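Local coordinates for protein pullulanase (Bacillus acidopullulyticus, PDB 2WAN) that probably hydrolyses the alpha-1,6-glucosidic linkages of pullulan and related branched polysaccharides, as a starch-debranching glycoside hydrolase, at residues Q489-P502 against W507-Y521. Sequence-based numbering, arbitrary orientation. Where two conformers were deposited one is given.
Sequences QPVEEFNSIDETQP and WGYDPRNYNVPEGAY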
ATOM      1  N   GLN A 489       7.057  12.623  -3.763  1.00 10.10           N
ATOM      2  CA  GLN A 489       7.779  11.477  -3.177  1.00 10.22           C
ATOM      3  C   GLN A 489       7.952  11.767  -1.675  1.00  9.77           C
ATOM      4  O   GLN A 489       7.762  12.908  -1.242  1.00  9.78           O
ATOM      5  CB  GLN A 489       9.100  11.209  -3.899  1.00 10.06           C
ATOM      6  CG  GLN A 489       8.886  10.576  -5.273  1.00 12.41           C
ATOM      7  CD  GLN A 489      10.152   9.916  -5.801  1.00 14.26           C
ATOM      8  OE1 GLN A 489      10.819  10.466  -6.661  1.00 15.26           O
ATOM      9  NE2 GLN A 489      10.494   8.744  -5.260  1.00 14.00           N
ATOM     10  N   PRO A 490       8.238  10.743  -0.861  1.00  9.00           N
ATOM     11  CA  PRO A 490       8.065  10.889   0.602  1.00  9.06           C
ATOM     12  C   PRO A 490       8.633  12.149   1.269  1.00  9.91           C
ATOM     13  O   PRO A 490       9.844  12.433   1.198  1.00  9.56           O
ATOM     14  CB  PRO A 490       8.725   9.630   1.140  1.00 12.06           C
ATOM     15  CG  PRO A 490       8.312   8.605   0.089  1.00  7.76           C
ATOM     16  CD  PRO A 490       8.535   9.341  -1.233  1.00  8.97           C
ATOM     17  N   VAL A 491       7.736  12.892   1.903  1.00  8.90           N
ATOM     18  CA  VAL A 491       8.129  14.042   2.744  1.00  9.13           C
ATOM     19  C   VAL A 491       7.901  13.800   4.253  1.00 11.34           C
ATOM     20  O   VAL A 491       8.120  14.699   5.061  1.00  9.64           O
ATOM     21  CB  VAL A 491       7.480  15.367   2.276  1.00 11.09           C
ATOM     22  CG1 VAL A 491       7.872  15.682   0.809  1.00 10.40           C
ATOM     23  CG2 VAL A 491       5.940  15.354   2.481  1.00  9.38           C
ATOM     24  N   GLU A 492       7.435  12.612   4.639  1.00  9.20           N
ATOM     25  CA  GLU A 492       7.459  12.246   6.070  1.00  9.79           C
ATOM     26  C   GLU A 492       8.885  11.834   6.422  1.00 11.44           C
ATOM     27  O   GLU A 492       9.497  11.015   5.720  1.00 11.05           O
ATOM     28  CB  GLU A 492       6.488  11.116   6.391  1.00 10.84           C
ATOM     29  CG  GLU A 492       5.036  11.508   6.144  1.00  8.90           C
ATOM     30  CD  GLU A 492       4.043  10.385   6.359  1.00 12.71           C
ATOM     31  OE1 GLU A 492       4.448   9.196   6.420  1.00 12.81           O
ATOM     32  OE2 GLU A 492       2.832  10.712   6.442  1.00 12.83           O
ATOM     33  N   GLU A 493       9.403  12.418   7.509  1.00  9.60           N
ATOM     34  CA  GLU A 493      10.778  12.219   7.979  1.00  9.44           C
ATOM     35  C   GLU A 493      11.292  10.783   7.865  1.00 10.01           C
ATOM     36  O   GLU A 493      10.712   9.845   8.430  1.00 10.34           O
ATOM     37  CB  GLU A 493      10.897  12.661   9.448  1.00 11.76           C
ATOM     38  CG  GLU A 493      12.324  12.580  10.003  1.00  8.82           C
ATOM     39  CD  GLU A 493      13.217  13.736   9.598  1.00 11.75           C
ATOM     40  OE1 GLU A 493      12.750  14.671   8.920  1.00 11.66           O
ATOM     41  OE2 GLU A 493      14.424  13.692   9.935  1.00 12.72           O
ATOM     42  N   PHE A 494      12.395  10.646   7.146  1.00 10.58           N
ATOM     43  CA  PHE A 494      13.026   9.354   6.937  1.00 12.25           C
ATOM     44  C   PHE A 494      14.471   9.329   7.452  1.00 12.35           C
ATOM     45  O   PHE A 494      15.077  10.376   7.719  1.00 13.51           O
ATOM     46  CB  PHE A 494      12.906   8.901   5.463  1.00 11.08           C
ATOM     47  CG  PHE A 494      13.334   9.932   4.445  1.00 12.24           C
ATOM     48  CD1 PHE A 494      14.676  10.053   4.086  1.00 10.58           C
ATOM     49  CD2 PHE A 494      12.390  10.769   3.813  1.00  8.49           C
ATOM     50  CE1 PHE A 494      15.088  10.990   3.133  1.00 10.26           C
ATOM     51  CE2 PHE A 494      12.797  11.701   2.853  1.00  9.39           C
ATOM     52  CZ  PHE A 494      14.146  11.817   2.512  1.00 10.56           C
ATOM     53  N   ASN A 495      15.030   8.129   7.582  1.00 12.00           N
ATOM     54  CA  ASN A 495      16.296   7.950   8.296  1.00 14.02           C
ATOM     55  C   ASN A 495      17.571   8.131   7.463  1.00 14.91           C
ATOM     56  O   ASN A 495      18.644   8.428   8.013  1.00 15.77           O
ATOM     57  CB  ASN A 495      16.287   6.567   8.972  1.00 14.77           C
ATOM     58  CG  ASN A 495      17.459   6.370   9.918  1.00 17.47           C
ATOM     59  OD1 ASN A 495      17.537   7.008  10.983  1.00 16.92           O
ATOM     60  ND2 ASN A 495      18.400   5.511   9.520  1.00 15.60           N
ATOM     61  N   SER A 496      17.463   7.968   6.136  1.00 14.90           N
ATOM     62  CA  SER A 496      18.640   7.778   5.272  1.00 17.24           C
ATOM     63  C   SER A 496      19.478   9.036   5.035  1.00 18.24           C
ATOM     64  O   SER A 496      20.640   8.957   4.609  1.00 20.29           O
ATOM     65  CB  SER A 496      18.228   7.140   3.939  1.00 18.61           C
ATOM     66  OG  SER A 496      17.079   7.781   3.396  1.00 19.24           O
ATOM     67  N   ILE A 497      18.908  10.198   5.336  1.00 13.45           N
ATOM     68  CA  ILE A 497      19.640  11.448   5.202  1.00 13.14           C
ATOM     69  C   ILE A 497      19.954  12.003   6.591  1.00 15.38           C
ATOM     70  O   ILE A 497      19.059  12.193   7.419  1.00 14.59           O
ATOM     71  CB  ILE A 497      18.857  12.506   4.355  1.00 11.11           C
ATOM     72  CG1 ILE A 497      18.631  11.973   2.921  1.00 13.09           C
ATOM     73  CG2 ILE A 497      19.587  13.896   4.393  1.00 15.25           C
ATOM     74  CD1 ILE A 497      17.871  12.947   1.995  1.00 14.62           C
ATOM     75  N   ASP A 498      21.241  12.210   6.845  1.00 15.85           N
ATOM     76  CA  ASP A 498      21.707  12.904   8.039  1.00 14.02           C
ATOM     77  C   ASP A 498      21.401  14.379   7.817  1.00 13.51           C
ATOM     78  O   ASP A 498      21.893  14.971   6.874  1.00 15.46           O
ATOM     79  CB  ASP A 498      23.220  12.651   8.198  1.00 16.72           C
ATOM     80  CG  ASP A 498      23.868  13.441   9.343  1.00 21.16           C
ATOM     81  OD1 ASP A 498      23.284  14.377   9.937  1.00 19.62           O
ATOM     82  OD2 ASP A 498      25.031  13.108   9.640  1.00 24.08           O
ATOM     83  N   GLU A 499      20.570  14.962   8.684  1.00 14.53           N
ATOM     84  CA  GLU A 499      20.159  16.366   8.530  1.00 14.09           C
ATOM     85  C   GLU A 499      21.277  17.388   8.660  1.00 15.43           C
ATOM     86  O   GLU A 499      21.080  18.562   8.324  1.00 14.90           O
ATOM     87  CB  GLU A 499      19.011  16.706   9.481  1.00 13.92           C
ATOM     88  CG  GLU A 499      17.691  16.032   9.065  1.00 15.77           C
ATOM     89  CD  GLU A 499      16.524  16.345  10.003  1.00 14.51           C
ATOM     90  OE1 GLU A 499      16.752  16.838  11.140  1.00 13.25           O
ATOM     91  OE2 GLU A 499      15.361  16.081   9.607  1.00 12.81           O
ATOM     92  N   THR A 500      22.441  16.964   9.167  1.00 15.69           N
ATOM     93  CA  THR A 500      23.608  17.855   9.175  1.00 17.38           C
ATOM     94  C   THR A 500      24.330  17.815   7.831  1.00 19.60           C
ATOM     95  O   THR A 500      25.223  18.635   7.584  1.00 20.53           O
ATOM     96  CB  THR A 500      24.633  17.534  10.319  1.00 17.28           C
ATOM     97  OG1 THR A 500      25.253  16.268  10.077  1.00 15.72           O
ATOM     98  CG2 THR A 500      23.958  17.526  11.677  1.00 17.75           C
ATOM     99  N   GLN A 501      23.946  16.850   6.987  1.00 18.45           N
ATOM    100  CA  GLN A 501      24.481  16.724   5.628  0.50 20.95           C
ATOM    101  C   GLN A 501      23.304  16.607   4.662  1.00 20.10           C
ATOM    102  O   GLN A 501      23.087  15.552   4.041  1.00 21.21           O
ATOM    103  CB  GLN A 501      25.409  15.510   5.534  0.50 22.18           C
ATOM    104  CG  GLN A 501      26.677  15.651   6.358  0.50 23.65           C
ATOM    105  CD  GLN A 501      27.451  14.356   6.463  0.50 30.84           C
ATOM    106  OE1 GLN A 501      26.992  13.307   6.009  0.50 34.64           O
ATOM    107  NE2 GLN A 501      28.634  14.421   7.061  0.50 30.03           N
ATOM    108  N   PRO A 502      22.518  17.697   4.532  1.00 18.62           N
ATOM    109  CA  PRO A 502      21.203  17.566   3.884  1.00 19.40           C
ATOM    110  C   PRO A 502      21.216  17.443   2.361  1.00 21.14           C
ATOM    111  O   PRO A 502      20.149  17.336   1.750  1.00 22.95           O
ATOM    112  CB  PRO A 502      20.491  18.850   4.299  1.00 18.30           C
ATOM    113  CG  PRO A 502      21.599  19.860   4.414  1.00 20.82           C
ATOM    114  CD  PRO A 502      22.794  19.097   4.924  1.00 17.17           C
ATOM    115  N   TRP A 507      15.392   8.756  -2.094  1.00 13.54           N
ATOM    116  CA  TRP A 507      13.941   8.818  -2.343  1.00 13.54           C
ATOM    117  C   TRP A 507      13.107   8.972  -1.070  1.00 14.58           C
ATOM    118  O   TRP A 507      12.054   9.608  -1.109  1.00 13.50           O
ATOM    119  CB  TRP A 507      13.417   7.581  -3.070  1.00 14.41           C
ATOM    120  CG  TRP A 507      13.716   7.515  -4.533  1.00 11.13           C
ATOM    121  CD1 TRP A 507      14.129   8.538  -5.347  1.00 14.72           C
ATOM    122  CD2 TRP A 507      13.580   6.363  -5.365  1.00 12.07           C
ATOM    123  NE1 TRP A 507      14.288   8.081  -6.629  1.00 14.57           N
ATOM    124  CE2 TRP A 507      13.943   6.752  -6.674  1.00 12.95           C
ATOM    125  CE3 TRP A 507      13.199   5.030  -5.130  1.00 14.14           C
ATOM    126  CZ2 TRP A 507      13.959   5.851  -7.749  1.00 15.10           C
ATOM    127  CZ3 TRP A 507      13.203   4.131  -6.208  1.00 16.82           C
ATOM    128  CH2 TRP A 507      13.583   4.549  -7.498  1.00 16.27           C
ATOM    129  N   GLY A 508      13.546   8.347   0.024  1.00 12.79           N
ATOM    130  CA  GLY A 508      12.848   8.463   1.303  1.00 15.08           C
ATOM    131  C   GLY A 508      11.916   7.334   1.700  1.00 13.78           C
ATOM    132  O   GLY A 508      10.979   7.553   2.494  1.00 11.86           O
ATOM    133  N   TYR A 509      12.146   6.125   1.179  1.00 12.50           N
ATOM    134  CA  TYR A 509      11.257   4.991   1.519  1.00 11.13           C
ATOM    135  C   TYR A 509      11.660   4.276   2.816  1.00 15.35           C
ATOM    136  O   TYR A 509      11.280   3.129   3.024  1.00 15.99           O
ATOM    137  CB  TYR A 509      11.071   4.005   0.332  1.00 12.83           C
ATOM    138  CG  TYR A 509      10.366   4.713  -0.799  1.00 11.76           C
ATOM    139  CD1 TYR A 509       8.981   4.910  -0.751  1.00 12.45           C
ATOM    140  CD2 TYR A 509      11.080   5.234  -1.881  1.00 13.65           C
ATOM    141  CE1 TYR A 509       8.322   5.608  -1.743  1.00 10.42           C
ATOM    142  CE2 TYR A 509      10.439   5.919  -2.882  1.00 14.00           C
ATOM    143  CZ  TYR A 509       9.060   6.103  -2.808  1.00 10.57           C
ATOM    144  OH  TYR A 509       8.426   6.833  -3.794  1.00 11.34           O
ATOM    145  N   ASP A 510      12.402   4.977   3.676  1.00 14.86           N
ATOM    146  CA  ASP A 510      12.802   4.452   5.003  1.00 12.38           C
ATOM    147  C   ASP A 510      12.285   5.356   6.151  1.00 11.97           C
ATOM    148  O   ASP A 510      13.073   6.001   6.861  1.00 13.55           O
ATOM    149  CB  ASP A 510      14.322   4.218   5.066  1.00 14.58           C
ATOM    150  CG  ASP A 510      15.140   5.484   4.870  1.00 17.69           C
ATOM    151  OD1 ASP A 510      14.795   6.335   4.022  1.00 19.65           O
ATOM    152  OD2 ASP A 510      16.170   5.609   5.565  1.00 20.31           O
ATOM    153  N   PRO A 511      10.949   5.406   6.336  1.00 12.63           N
ATOM    154  CA  PRO A 511      10.387   6.365   7.301  1.00 12.03           C
ATOM    155  C   PRO A 511      10.811   6.122   8.755  1.00 13.20           C
ATOM    156  O   PRO A 511      11.022   4.972   9.182  1.00 12.06           O
ATOM    157  CB  PRO A 511       8.877   6.170   7.150  1.00 15.29           C
ATOM    158  CG  PRO A 511       8.734   4.776   6.634  1.00 13.76           C
ATOM    159  CD  PRO A 511       9.899   4.557   5.736  1.00 13.40           C
ATOM    160  N   ARG A 512      10.931   7.211   9.496  1.00 10.93           N
ATOM    161  CA  ARG A 512      11.293   7.153  10.912  1.00 11.33           C
ATOM    162  C   ARG A 512      10.313   7.935  11.781  1.00 12.71           C
ATOM    163  O   ARG A 512       9.900   7.443  12.843  1.00 11.13           O
ATOM    164  CB  ARG A 512      12.708   7.704  11.130  1.00 11.91           C
ATOM    165  CG  ARG A 512      13.242   7.614  12.597  1.00 11.64           C
ATOM    166  CD  ARG A 512      14.670   8.175  12.670  1.00 13.46           C
ATOM    167  NE  ARG A 512      14.650   9.618  12.422  1.00 13.21           N
ATOM    168  CZ  ARG A 512      15.615  10.315  11.842  1.00 16.18           C
ATOM    169  NH1 ARG A 512      16.740   9.730  11.444  1.00 15.81           N
ATOM    170  NH2 ARG A 512      15.454  11.616  11.669  1.00 17.28           N
ATOM    171  N   ASN A 513       9.984   9.159  11.364  1.00 11.14           N
ATOM    172  CA  ASN A 513       9.041  10.010  12.139  1.00  9.57           C
ATOM    173  C   ASN A 513       7.862  10.396  11.241  1.00  9.51           C
ATOM    174  O   ASN A 513       7.921  11.362  10.474  1.00 10.03           O
ATOM    175  CB  ASN A 513       9.731  11.256  12.741  1.00 10.40           C
ATOM    176  CG  ASN A 513      11.018  10.901  13.489  1.00 10.89           C
ATOM    177  OD1 ASN A 513      11.011  10.548  14.688  1.00 16.71           O
ATOM    178  ND2 ASN A 513      12.118  10.966  12.781  1.00  7.15           N
ATOM    179  N   TYR A 514       6.795   9.611  11.328  1.00 10.99           N
ATOM    180  CA  TYR A 514       5.701   9.706  10.353  1.00 10.34           C
ATOM    181  C   TYR A 514       4.962  11.037  10.323  1.00 11.07           C
ATOM    182  O   TYR A 514       4.346  11.375   9.306  1.00 11.74           O
ATOM    183  CB  TYR A 514       4.693   8.578  10.558  1.00  8.86           C
ATOM    184  CG  TYR A 514       5.177   7.213  10.102  1.00 13.15           C
ATOM    185  CD1 TYR A 514       5.143   6.852   8.747  1.00 11.68           C
ATOM    186  CD2 TYR A 514       5.644   6.282  11.026  1.00 12.90           C
ATOM    187  CE1 TYR A 514       5.569   5.603   8.326  1.00 10.95           C
ATOM    188  CE2 TYR A 514       6.084   5.022  10.609  1.00 15.01           C
ATOM    189  CZ  TYR A 514       6.035   4.700   9.248  1.00 17.37           C
ATOM    190  OH  TYR A 514       6.456   3.466   8.809  1.00 18.23           O
ATOM    191  N   ASN A 515       5.002  11.785  11.426  1.00 11.24           N
ATOM    192  CA  ASN A 515       4.193  13.002  11.545  1.00  9.49           C
ATOM    193  C   ASN A 515       5.005  14.290  11.514  1.00 10.43           C
ATOM    194  O   ASN A 515       4.538  15.351  11.950  1.00 11.19           O
ATOM    195  CB  ASN A 515       3.341  12.894  12.808  1.00  8.99           C
ATOM    196  CG  ASN A 515       2.455  11.690  12.747  1.00  9.98           C
ATOM    197  OD1 ASN A 515       1.635  11.581  11.828  1.00 12.99           O
ATOM    198  ND2 ASN A 515       2.652  10.744  13.661  1.00 12.24           N
ATOM    199  N   VAL A 516       6.213  14.176  10.967  1.00  9.31           N
ATOM    200  CA  VAL A 516       7.179  15.283  10.873  1.00  8.73           C
ATOM    201  C   VAL A 516       7.623  15.420   9.407  1.00  9.12           C
ATOM    202  O   VAL A 516       7.918  14.415   8.773  1.00 11.44           O
ATOM    203  CB  VAL A 516       8.450  15.014  11.743  1.00  9.54           C
ATOM    204  CG1 VAL A 516       9.485  16.140  11.611  1.00 11.41           C
ATOM    205  CG2 VAL A 516       8.072  14.763  13.242  1.00 10.38           C
ATOM    206  N   PRO A 517       7.677  16.664   8.867  1.00 10.89           N
ATOM    207  CA  PRO A 517       8.210  16.873   7.521  1.00 11.09           C
ATOM    208  C   PRO A 517       9.702  16.587   7.450  1.00 11.14           C
ATOM    209  O   PRO A 517      10.444  16.910   8.389  1.00 10.91           O
ATOM    210  CB  PRO A 517       7.974  18.375   7.280  1.00 10.42           C
ATOM    211  CG  PRO A 517       6.848  18.730   8.202  1.00 11.23           C
ATOM    212  CD  PRO A 517       7.168  17.930   9.438  1.00 10.72           C
ATOM    213  N   GLU A 518      10.138  15.989   6.343  1.00  8.09           N
ATOM    214  CA  GLU A 518      11.568  15.762   6.124  1.00  9.48           C
ATOM    215  C   GLU A 518      12.399  17.051   6.238  1.00  9.89           C
ATOM    216  O   GLU A 518      12.129  18.041   5.549  1.00 10.80           O
ATOM    217  CB  GLU A 518      11.803  15.088   4.771  1.00  9.12           C
ATOM    218  CG  GLU A 518      13.301  14.945   4.426  1.00 11.50           C
ATOM    219  CD  GLU A 518      14.083  14.119   5.436  1.00 10.83           C
ATOM    220  OE1 GLU A 518      13.506  13.182   6.026  1.00 12.40           O
ATOM    221  OE2 GLU A 518      15.316  14.385   5.636  1.00 11.99           O
ATOM    222  N   GLY A 519      13.436  17.009   7.076  1.00 10.18           N
ATOM    223  CA  GLY A 519      14.261  18.194   7.343  1.00 10.96           C
ATOM    224  C   GLY A 519      15.149  18.620   6.195  1.00 11.91           C
ATOM    225  O   GLY A 519      15.402  19.816   5.998  1.00 10.66           O
ATOM    226  N   ALA A 520      15.622  17.641   5.423  1.00 11.58           N
ATOM    227  CA  ALA A 520      16.578  17.906   4.331  1.00 10.39           C
ATOM    228  C   ALA A 520      15.997  18.869   3.286  1.00 12.80           C
ATOM    229  O   ALA A 520      16.742  19.596   2.639  1.00 12.07           O
ATOM    230  CB  ALA A 520      17.034  16.586   3.655  1.00  9.93           C
ATOM    231  N   TYR A 521      14.668  18.897   3.157  1.00 10.62           N
ATOM    232  CA  TYR A 521      14.013  19.774   2.172  1.00  9.92           C
ATOM    233  C   TYR A 521      13.631  21.150   2.735  1.00 11.06           C
ATOM    234  O   TYR A 521      13.099  21.983   2.002  1.00 10.91           O
ATOM    235  CB  TYR A 521      12.771  19.065   1.569  1.00  9.07           C
ATOM    236  CG  TYR A 521      13.035  17.666   1.051  1.00 11.41           C
ATOM    237  CD1 TYR A 521      14.223  17.368   0.370  1.00 10.75           C
ATOM    238  CD2 TYR A 521      12.095  16.639   1.226  1.00  9.69           C
ATOM    239  CE1 TYR A 521      14.490  16.065  -0.106  1.00 11.91           C
ATOM    240  CE2 TYR A 521      12.353  15.321   0.751  1.00  8.79           C
ATOM    241  CZ  TYR A 521      13.559  15.065   0.079  1.00 10.28           C
ATOM    242  OH  TYR A 521      13.827  13.803  -0.393  1.00 12.64           O
TER
HETATM  243  O   HOH W   1      11.600  12.284  -0.835  1.00 11.39           O
HETATM  244  O   HOH W   2       9.038   8.550   4.639  1.00 11.82           O
HETATM  245  O   HOH W   3      17.887   4.090   6.867  1.00 21.36           O
HETATM  246  O   HOH W   4      19.018  10.642   9.761  0.50 21.71           O
HETATM  247  O   HOH W   5      17.934  12.134  10.035  0.50 11.41           O
HETATM  248  O   HOH W   6      16.420  12.750   7.290  1.00 15.86           O
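Glu493 and Phe494 meet the 507-521 loop in a buried, largely polar contact at the C-terminal end of barrel strand 485-488, in the (beta/alpha)8 catalytic domain. A short, irregular antiparallel pairing, 492-494 against 511-513, joins the two pieces of this beta-alpha loop, and the later piece turns back to pair again with the first. There Glu493 N donates to Val516 O (2.8 Å), while Glu493 O accepts from the backbone N of both Arg512 and Asn513. The Phe494 ring lies sandwiched: Gly508 CA packs over the centre of one face, 3.4 Å from the ring centroid in a CH-pi contact, and Glu518 OE1 covers the opposite face. That same oxygen takes a nearly straight hydrogen bond from Phe494 N (3.0 Å, 174°), which the bend at chi2 of Glu518 (60°) makes possible by folding the carboxylate back over the ring. Glu493 runs alongside Arg512, its OE2 forming a salt bridge to NH2 (2.9 Å), while its OE1 presents the syn lone pair to Gly519 N. Arg512 NH1 meets Asn495 OD1 in the guanidinium plane (2.9 Å), and Ser496 OG donates to Asp510 OD1 at 2.8 Å. At the barrel end, Pro490 CG lies over the Tyr509 ring, whose hydroxyl bonds to Asp551 and accepts from Gln489 NE2. Glu499, whose OE1 accepts from Asn402 N, brings OE2 to 2.6 Å from Glu493 OE2, so one acid probably holds a proton; with Glu518 close by, Arg512 and Arg530, which bridges to Glu493 and Glu499, would offset the concentrated negative charge.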